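Local coordinates for protein peptidase, M20/M25/M40 family (Staphylococcus aureus, PDB 4EWT) that probably hydrolyses the amide bond of N-acylated amino acids or related compounds, with two manganese ions bound in its metal-binding domain, at residues 59-64 with 129-134; 76-81 with 331-336; 298-303 with 344-349. One frame throughout, in Å; residues are numbered along the deposited sequence.

Interaction 1 (59-64 with 129-134); sequences GIKVTI and KVVVIH
Antiparallel pairing of strands 60-65 and 129-135, with Ile60 to Ile64 set against His134 to Val130, builds part of the mixed sheet of the metal-binding domain in this M20-family hydrolase. The axes of segments 60-64 and 129-134 run at 161° to each other. Ile60, Val62 and Ile64 form hydrogen-bonded pairs with His134, Val132 and Val130, alternating with the non-hydrogen-bonded pairs Lys61-Ile133 and Thr63-Val131. Val62 N donates to Val132 O at 3.0 Å, and Val132 N donates back to Val62 O at 2.9 Å. The bond from Ile64 N to Val130 O, also 2.9 Å, is almost straight at 178°. At the other end the ladder slackens, since Ile60 N reaches His134 O only weakly, at 3.5 Å. On the face bearing the hydrogen-bonded pairs, Val62 and Val132 stand side by side, CG2 of Val62 lying 3.8 Å from CB of Val132. Ile64 CG1 sits anti to the carbonyl carbon (chi1 -47°), and the CD1 beyond it reaches Val132 CG2 at 4.0 Å, a diagonal contact. The reverse face carries Lys61 CG, 3.9 Å from Val131 CG1, and Thr63 CG2, 4.0 Å from the aliphatic CD of Lys129. Strands 50-52 and 72-78 flank the pair, while helices 34-43 and 105-120 pack on the Ile60 and Val132 face, through Ile40 and Met112 among others.

Interaction 2 (76-81 with 331-336); sequences RADFDA and PSEDFA
Arg76 and Glu333 meet tip to tip in a buried salt-bridge network with Asp78 and Asp334. The guanidinium grips a single oxygen end-on: NH1 and NH2 each donate to Glu333 OE2 at 2.9 Å, the guanidinium and carboxylate planes 83° apart. NH1 comes from above the carboxylate plane, NH2 nearly in line with the C-O bond, and Phe335 N adds a third bond at 3.1 Å to the anti lone pair of OE2, capping the helix entry. NH2 also forms a salt bridge with Asp334 OD1 at the guanidinium edge, 2.8 Å away, and Gln135 bonds to both groups. The Arg76 chain bends at chi2 (-88°), setting CD at the edge of the Phe335 ring, 3.9 Å from its CD1. Phe335 CB and Asp78 CG lie over opposite faces of the guanidinium, each offset toward its rim. Asp78 OD2 is 3.5 Å from NH1 but well out of plane, probably contributing charge alone; its OD1 bonds to His108. The Glu333 side chain lies about 4 Å from a manganese ion, so the network borders the metal site. Arg76 projects from strand 72-78, between strands 129-135 and 159-166, toward the start of helix 335-341, and also touches Phe346 of strand 344-350.

Interaction 3 (298-303 with 344-349); sequences PALYND and SAFIYT
Leu300 and Phe346 meet where the short strand 300-302, entered as the chain returns from the second domain of the M20 fold, passes the beginning of strand 344-350 in the metal-binding domain. The two strand segments run at 105° to each other, and side-chain bonds do much of the joining. Leu300 crosses Phe346 at about a right angle, its CD1 3.6 Å from ring atom CD2 and its CD2 3.9 Å from CB of Phe346. Tyr301 turns its side chain to the ring of Tyr180, but its carbonyl oxygen faces a water that accepts from Ser344 N. Asn302 then places a flat amide against the backbone of Phe346, with CG anti to the carbonyl carbon (chi1 -85°). OD1 accepts from Phe346 N at 2.8 Å, the donor standing above the carbonyl plane, while ND2 gives to Phe346 O at 3.0 Å and also to Arg177 O. One side chain therefore satisfies both backbone polar atoms of Phe346. Asp303 is the N-cap of helix 304-316, its OD1 accepting from Phe306 N. Asp303 N hydrogen-bonds Ser344 O at 2.9 Å; N lies nearly along the C=O axis, but the bond is bent, 133° at the hydrogen.

All three contacts are largely buried and reach the same mixed sheet, yet by different means. Interaction 1, inside the sheet, relies on a regular backbone ladder with apolar packing. Interaction 2, near the centre of the chain and beside the manganese, is dominated by charged side chains, with Phe335 packed against Arg76. Interaction 3, with Tyr301 and Asp303 partly exposed, joins a short strand to the sheet mainly through a side-chain amide bonded to backbone. Interactions 1 and 2 join through neighbouring strands, Ile133 O lying 2.8 Å from Ala77 N in a probable hydrogen bond. Interactions 2 and 3 meet where the Phe335 and Phe346 rings touch, whereas interactions 1 and 3 stay about 9 Å apart at their nearest atoms.

Interaction 1 (59-64 with 129-134)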
loop_
_atom_site.group_PDB
_atom_site.type_symbol
_atom_site.label_atom_id
_atom_site.label_comp_id
_atom_site.label_asym_id
_atom_site.label_seq_id
_atom_site.Cartn_x
_atom_site.Cartn_y
_atom_site.Cartn_z
ATOM N N GLY A 59 41.386 -0.669 25.825
ATOM C CA GLY A 59 40.693 -1.361 26.909
ATOM C C GLY A 59 41.498 -1.349 28.197
ATOM O O GLY A 59 42.677 -1.718 28.207
ATOM N N ILE A 60 40.857 -0.923 29.284
ATOM C CA ILE A 60 41.519 -0.797 30.586
ATOM C C ILE A 60 40.789 -1.599 31.658
ATOM O O ILE A 60 39.603 -1.390 31.910
ATOM C CB ILE A 60 41.661 0.681 31.027
ATOM C CG1 ILE A 60 42.354 1.505 29.939
ATOM C CG2 ILE A 60 42.453 0.785 32.348
ATOM C CD1 ILE A 60 42.135 2.997 30.058
ATOM N N LYS A 61 41.524 -2.510 32.285
ATOM C CA LYS A 61 41.004 -3.423 33.291
ATOM C C LYS A 61 41.799 -3.200 34.581
ATOM O O LYS A 61 42.960 -3.622 34.687
ATOM C CB LYS A 61 41.189 -4.855 32.783
ATOM C CG LYS A 61 40.574 -5.977 33.596
ATOM C CD LYS A 61 41.529 -7.164 33.571
ATOM C CE LYS A 61 40.855 -8.464 33.186
ATOM N NZ LYS A 61 40.210 -9.171 34.328
ATOM N N VAL A 62 41.193 -2.521 35.553
ATOM C CA VAL A 62 41.881 -2.298 36.830
ATOM C C VAL A 62 41.376 -3.264 37.903
ATOM O O VAL A 62 40.178 -3.317 38.205
ATOM C CB VAL A 62 41.936 -0.789 37.274
ATOM C CG1 VAL A 62 41.558 0.131 36.131
ATOM C CG2 VAL A 62 41.083 -0.507 38.498
ATOM N N THR A 63 42.302 -4.062 38.430
ATOM C CA THR A 63 41.991 -5.090 39.418
ATOM C C THR A 63 42.285 -4.600 40.840
ATOM O O THR A 63 43.374 -4.102 41.132
ATOM C CB THR A 63 42.747 -6.411 39.119
ATOM O OG1 THR A 63 42.375 -6.892 37.820
ATOM C CG2 THR A 63 42.405 -7.490 40.138
ATOM N N ILE A 64 41.280 -4.724 41.702
ATOM C CA ILE A 64 41.411 -4.413 43.115
ATOM C C ILE A 64 41.282 -5.735 43.870
ATOM O O ILE A 64 40.167 -6.192 44.160
ATOM C CB ILE A 64 40.317 -3.429 43.598
ATOM C CG1 ILE A 64 40.160 -2.246 42.632
ATOM C CG2 ILE A 64 40.618 -2.948 45.019
ATOM C CD1 ILE A 64 38.914 -1.408 42.880
ATOM N N LYS A 129 37.829 -10.064 44.606
ATOM C CA LYS A 129 38.314 -8.995 43.751
ATOM C C LYS A 129 37.195 -8.141 43.175
ATOM O O LYS A 129 36.081 -8.619 42.927
ATOM C CB LYS A 129 39.102 -9.568 42.567
ATOM C CG LYS A 129 40.368 -10.333 42.895
ATOM C CD LYS A 129 40.926 -10.944 41.618
ATOM C CE LYS A 129 41.780 -12.165 41.898
ATOM N NZ LYS A 129 41.816 -13.038 40.688
ATOM N N VAL A 130 37.519 -6.874 42.948
ATOM C CA VAL A 130 36.729 -6.013 42.092
ATOM C C VAL A 130 37.499 -5.884 40.787
ATOM O O VAL A 130 38.710 -5.647 40.789
ATOM C CB VAL A 130 36.542 -4.605 42.686
ATOM C CG1 VAL A 130 35.626 -3.772 41.798
ATOM C CG2 VAL A 130 35.980 -4.676 44.087
ATOM N N VAL A 131 36.795 -6.063 39.679
ATOM C CA VAL A 131 37.339 -5.773 38.367
ATOM C C VAL A 131 36.612 -4.536 37.842
ATOM O O VAL A 131 35.446 -4.600 37.477
ATOM C CB VAL A 131 37.172 -6.974 37.384
ATOM C CG1 VAL A 131 37.604 -6.595 35.978
ATOM C CG2 VAL A 131 37.981 -8.172 37.871
ATOM N N VAL A 132 37.306 -3.410 37.819
ATOM C CA VAL A 132 36.755 -2.206 37.241
ATOM C C VAL A 132 37.048 -2.223 35.748
ATOM O O VAL A 132 38.201 -2.392 35.342
ATOM C CB VAL A 132 37.348 -0.951 37.893
ATOM C CG1 VAL A 132 36.749 0.295 37.276
ATOM C CG2 VAL A 132 37.103 -0.989 39.391
ATOM N N ILE A 133 35.995 -2.071 34.945
ATOM C CA ILE A 133 36.101 -2.065 33.496
ATOM C C ILE A 133 35.867 -0.650 32.973
ATOM O O ILE A 133 34.755 -0.127 33.055
ATOM C CB ILE A 133 35.072 -3.046 32.852
ATOM C CG1 ILE A 133 35.344 -4.487 33.295
ATOM C CG2 ILE A 133 35.089 -2.950 31.321
ATOM C CD1 ILE A 133 34.229 -5.471 32.932
ATOM N N HIS A 134 36.921 -0.031 32.449
ATOM C CA HIS A 134 36.794 1.242 31.754
ATOM C C HIS A 134 36.756 0.955 30.253
ATOM O O HIS A 134 37.771 0.581 29.658
ATOM C CB HIS A 134 37.950 2.187 32.121
ATOM C CG HIS A 134 37.846 2.766 33.498
ATOM N ND1 HIS A 134 38.653 2.359 34.539
ATOM C CD2 HIS A 134 37.038 3.728 34.003
ATOM C CE1 HIS A 134 38.350 3.051 35.624
ATOM N NE2 HIS A 134 37.367 3.883 35.328
#

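Interaction 2 (76-81 with 331-336)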
loop_
_atom_site.group_PDB
_atom_site.type_symbol
_atom_site.label_atom_id
_atom_site.label_comp_id
_atom_site.label_asym_id
_atom_site.label_seq_id
_atom_site.Cartn_x
_atom_site.Cartn_y
_atom_site.Cartn_z
ATOM N N ARG A 76 31.354 -1.649 35.614
ATOM C CA ARG A 76 31.661 -1.159 34.275
ATOM C C ARG A 76 31.313 0.322 34.082
ATOM O O ARG A 76 30.235 0.769 34.470
ATOM C CB ARG A 76 30.951 -2.045 33.244
ATOM C CG ARG A 76 31.188 -1.686 31.797
ATOM C CD ARG A 76 30.195 -0.647 31.302
ATOM N NE ARG A 76 30.062 -0.752 29.858
ATOM C CZ ARG A 76 29.040 -0.286 29.147
ATOM N NH1 ARG A 76 28.026 0.361 29.729
ATOM N NH2 ARG A 76 29.041 -0.481 27.842
ATOM N N ALA A 77 32.255 1.066 33.501
ATOM C CA ALA A 77 32.028 2.449 33.063
ATOM C C ALA A 77 32.600 2.645 31.667
ATOM O O ALA A 77 33.750 2.298 31.415
ATOM C CB ALA A 77 32.672 3.445 34.034
ATOM N N ASP A 78 31.800 3.207 30.766
ATOM C CA ASP A 78 32.264 3.519 29.406
ATOM C C ASP A 78 32.762 4.962 29.305
ATOM O O ASP A 78 32.406 5.806 30.142
ATOM C CB ASP A 78 31.198 3.198 28.338
ATOM C CG ASP A 78 29.780 3.571 28.768
ATOM O OD1 ASP A 78 29.579 4.192 29.839
ATOM O OD2 ASP A 78 28.847 3.241 28.015
ATOM N N PHE A 79 33.612 5.235 28.313
ATOM C CA PHE A 79 34.244 6.557 28.221
ATOM C C PHE A 79 34.340 7.224 26.844
ATOM O O PHE A 79 34.952 8.295 26.725
ATOM C CB PHE A 79 35.605 6.581 28.932
ATOM C CG PHE A 79 36.650 5.672 28.333
ATOM C CD1 PHE A 79 37.461 6.109 27.285
ATOM C CD2 PHE A 79 36.875 4.405 28.867
ATOM C CE1 PHE A 79 38.459 5.285 26.760
ATOM C CE2 PHE A 79 37.875 3.573 28.351
ATOM C CZ PHE A 79 38.668 4.013 27.295
ATOM N N ASP A 80 33.738 6.618 25.823
ATOM C CA ASP A 80 33.715 7.228 24.490
ATOM C C ASP A 80 32.641 8.308 24.391
ATOM O O ASP A 80 31.619 8.254 25.089
ATOM C CB ASP A 80 33.534 6.179 23.374
ATOM C CG ASP A 80 32.244 5.368 23.516
ATOM O OD1 ASP A 80 31.774 5.125 24.654
ATOM O OD2 ASP A 80 31.708 4.941 22.470
ATOM N N ALA A 81 32.887 9.286 23.525
ATOM C CA ALA A 81 31.938 10.368 23.268
ATOM C C ALA A 81 31.291 10.209 21.886
ATOM O O ALA A 81 31.499 9.193 21.226
ATOM C CB ALA A 81 32.627 11.711 23.393
ATOM N N PRO A 331 16.923 2.874 23.930
ATOM C CA PRO A 331 18.189 2.741 23.198
ATOM C C PRO A 331 18.888 1.386 23.373
ATOM O O PRO A 331 18.603 0.655 24.323
ATOM C CB PRO A 331 19.052 3.865 23.782
ATOM C CG PRO A 331 18.527 4.085 25.125
ATOM C CD PRO A 331 17.057 3.783 25.083
ATOM N N SER A 332 19.780 1.055 22.448
ATOM C CA SER A 332 20.566 -0.155 22.586
ATOM C C SER A 332 21.836 0.217 23.340
ATOM O O SER A 332 22.204 1.396 23.417
ATOM C CB SER A 332 20.862 -0.802 21.225
ATOM O OG SER A 332 22.145 -0.409 20.763
ATOM N N GLU A 333 22.485 -0.783 23.920
ATOM C CA GLU A 333 23.573 -0.568 24.846
ATOM C C GLU A 333 24.490 -1.779 24.727
ATOM O O GLU A 333 24.017 -2.921 24.801
ATOM C CB GLU A 333 22.988 -0.421 26.263
ATOM C CG GLU A 333 23.957 -0.555 27.416
ATOM C CD GLU A 333 25.044 0.485 27.409
ATOM O OE1 GLU A 333 24.704 1.688 27.392
ATOM O OE2 GLU A 333 26.232 0.096 27.415
ATOM N N ASP A 334 25.791 -1.553 24.542
ATOM C CA ASP A 334 26.691 -2.695 24.366
ATOM C C ASP A 334 27.085 -3.427 25.650
ATOM O O ASP A 334 27.703 -4.491 25.599
ATOM C CB ASP A 334 27.863 -2.398 23.408
ATOM C CG ASP A 334 29.147 -2.004 24.113
ATOM O OD1 ASP A 334 29.121 -1.641 25.308
ATOM O OD2 ASP A 334 30.202 -2.052 23.435
ATOM N N PHE A 335 26.669 -2.885 26.790
ATOM C CA PHE A 335 26.699 -3.630 28.051
ATOM C C PHE A 335 26.006 -4.981 27.876
ATOM O O PHE A 335 26.307 -5.938 28.593
ATOM C CB PHE A 335 26.016 -2.843 29.174
ATOM C CG PHE A 335 26.135 -3.486 30.529
ATOM C CD1 PHE A 335 27.210 -3.183 31.361
ATOM C CD2 PHE A 335 25.164 -4.388 30.981
ATOM C CE1 PHE A 335 27.338 -3.767 32.608
ATOM C CE2 PHE A 335 25.275 -4.979 32.227
ATOM C CZ PHE A 335 26.373 -4.671 33.053
ATOM N N ALA A 336 25.082 -5.045 26.917
ATOM C CA ALA A 336 24.324 -6.268 26.646
ATOM C C ALA A 336 25.216 -7.461 26.332
ATOM O O ALA A 336 24.832 -8.602 26.582
ATOM C CB ALA A 336 23.343 -6.037 25.527
HETATM O O HOH W 1 26.511 3.658 27.648
#

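Interaction 3 (298-303 with 344-349)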
loop_
_atom_site.group_PDB
_atom_site.type_symbol
_atom_site.label_atom_id
_atom_site.label_comp_id
_atom_site.label_asym_id
_atom_site.label_seq_id
_atom_site.Cartn_x
_atom_site.Cartn_y
_atom_site.Cartn_z
ATOM N N PRO A 298 22.996 -7.187 21.031
ATOM C CA PRO A 298 21.839 -7.947 21.516
ATOM C C PRO A 298 21.013 -7.106 22.498
ATOM O O PRO A 298 21.500 -6.084 22.998
ATOM C CB PRO A 298 22.478 -9.150 22.236
ATOM C CG PRO A 298 23.865 -8.704 22.594
ATOM C CD PRO A 298 24.277 -7.742 21.505
ATOM N N ALA A 299 19.773 -7.515 22.751
ATOM C CA ALA A 299 18.978 -6.933 23.831
ATOM C C ALA A 299 19.674 -7.114 25.181
ATOM O O ALA A 299 20.330 -8.130 25.427
ATOM C CB ALA A 299 17.597 -7.558 23.865
ATOM N N LEU A 300 19.532 -6.126 26.059
ATOM C CA LEU A 300 20.203 -6.179 27.348
ATOM C C LEU A 300 19.321 -6.934 28.330
ATOM O O LEU A 300 18.209 -6.495 28.655
ATOM C CB LEU A 300 20.492 -4.778 27.860
ATOM C CG LEU A 300 21.662 -4.600 28.820
ATOM C CD1 LEU A 300 21.868 -3.106 29.005
ATOM C CD2 LEU A 300 21.430 -5.288 30.150
ATOM N N TYR A 301 19.819 -8.077 28.777
ATOM C CA TYR A 301 19.079 -8.936 29.681
ATOM C C TYR A 301 19.631 -8.813 31.099
ATOM O O TYR A 301 20.749 -9.238 31.373
ATOM C CB TYR A 301 19.148 -10.393 29.197
ATOM C CG TYR A 301 18.277 -11.313 30.008
ATOM C CD1 TYR A 301 16.886 -11.285 29.856
ATOM C CD2 TYR A 301 18.829 -12.201 30.930
ATOM C CE1 TYR A 301 16.072 -12.117 30.591
ATOM C CE2 TYR A 301 18.014 -13.042 31.679
ATOM C CZ TYR A 301 16.630 -12.986 31.503
ATOM O OH TYR A 301 15.797 -13.800 32.226
ATOM N N ASN A 302 18.859 -8.200 31.987
ATOM C CA ASN A 302 19.230 -8.152 33.384
ATOM C C ASN A 302 18.892 -9.478 34.048
ATOM O O ASN A 302 17.717 -9.831 34.178
ATOM C CB ASN A 302 18.547 -6.991 34.102
ATOM C CG ASN A 302 19.310 -5.687 33.958
ATOM O OD1 ASN A 302 20.443 -5.658 33.482
ATOM N ND2 ASN A 302 18.687 -4.601 34.366
ATOM N N ASP A 303 19.930 -10.217 34.430
ATOM C CA ASP A 303 19.765 -11.471 35.160
ATOM C C ASP A 303 18.838 -11.263 36.359
ATOM O O ASP A 303 19.120 -10.426 37.206
ATOM C CB ASP A 303 21.108 -12.018 35.622
ATOM C CG ASP A 303 20.963 -13.323 36.399
ATOM O OD1 ASP A 303 21.201 -13.317 37.626
ATOM O OD2 ASP A 303 20.578 -14.339 35.786
ATOM N N SER A 344 24.271 -10.420 34.818
ATOM C CA SER A 344 24.585 -9.014 35.044
ATOM C C SER A 344 23.346 -8.202 35.380
ATOM O O SER A 344 22.215 -8.678 35.220
ATOM C CB SER A 344 25.282 -8.416 33.820
ATOM O OG SER A 344 26.241 -9.314 33.300
ATOM N N ALA A 345 23.588 -6.985 35.867
ATOM C CA ALA A 345 22.549 -6.005 36.126
ATOM C C ALA A 345 23.039 -4.642 35.652
ATOM O O ALA A 345 24.123 -4.182 36.027
ATOM C CB ALA A 345 22.208 -5.958 37.596
ATOM N N PHE A 346 22.246 -4.016 34.795
ATOM C CA PHE A 346 22.524 -2.669 34.330
ATOM C C PHE A 346 21.451 -1.820 34.959
ATOM O O PHE A 346 20.267 -2.035 34.707
ATOM C CB PHE A 346 22.448 -2.627 32.803
ATOM C CG PHE A 346 22.993 -1.364 32.180
ATOM C CD1 PHE A 346 24.351 -1.036 32.281
ATOM C CD2 PHE A 346 22.159 -0.524 31.459
ATOM C CE1 PHE A 346 24.856 0.125 31.672
ATOM C CE2 PHE A 346 22.658 0.638 30.837
ATOM C CZ PHE A 346 24.005 0.955 30.950
ATOM N N ILE A 347 21.855 -0.887 35.813
ATOM C CA ILE A 347 20.884 -0.068 36.543
ATOM C C ILE A 347 21.047 1.416 36.217
ATOM O O ILE A 347 22.041 1.823 35.620
ATOM C CB ILE A 347 20.931 -0.320 38.083
ATOM C CG1 ILE A 347 22.271 0.117 38.672
ATOM C CG2 ILE A 347 20.622 -1.790 38.400
ATOM C CD1 ILE A 347 22.339 0.078 40.188
ATOM N N TYR A 348 20.065 2.219 36.606
ATOM C CA TYR A 348 20.043 3.615 36.226
ATOM C C TYR A 348 20.087 4.556 37.421
ATOM O O TYR A 348 19.479 4.282 38.459
ATOM C CB TYR A 348 18.789 3.921 35.412
ATOM C CG TYR A 348 18.534 3.004 34.238
ATOM C CD1 TYR A 348 19.411 2.958 33.154
ATOM C CD2 TYR A 348 17.398 2.202 34.201
ATOM C CE1 TYR A 348 19.164 2.134 32.060
ATOM C CE2 TYR A 348 17.136 1.375 33.109
ATOM C CZ TYR A 348 18.028 1.343 32.049
ATOM O OH TYR A 348 17.784 0.525 30.973
ATOM N N THR A 349 20.811 5.662 37.259
ATOM C CA THR A 349 20.809 6.746 38.234
ATOM C C THR A 349 20.070 7.966 37.664
ATOM O O THR A 349 20.474 8.526 36.638
ATOM C CB THR A 349 22.244 7.188 38.632
ATOM O OG1 THR A 349 22.994 6.069 39.123
ATOM C CG2 THR A 349 22.182 8.274 39.717
HETATM O O HOH W 2 22.800 -11.224 32.295
#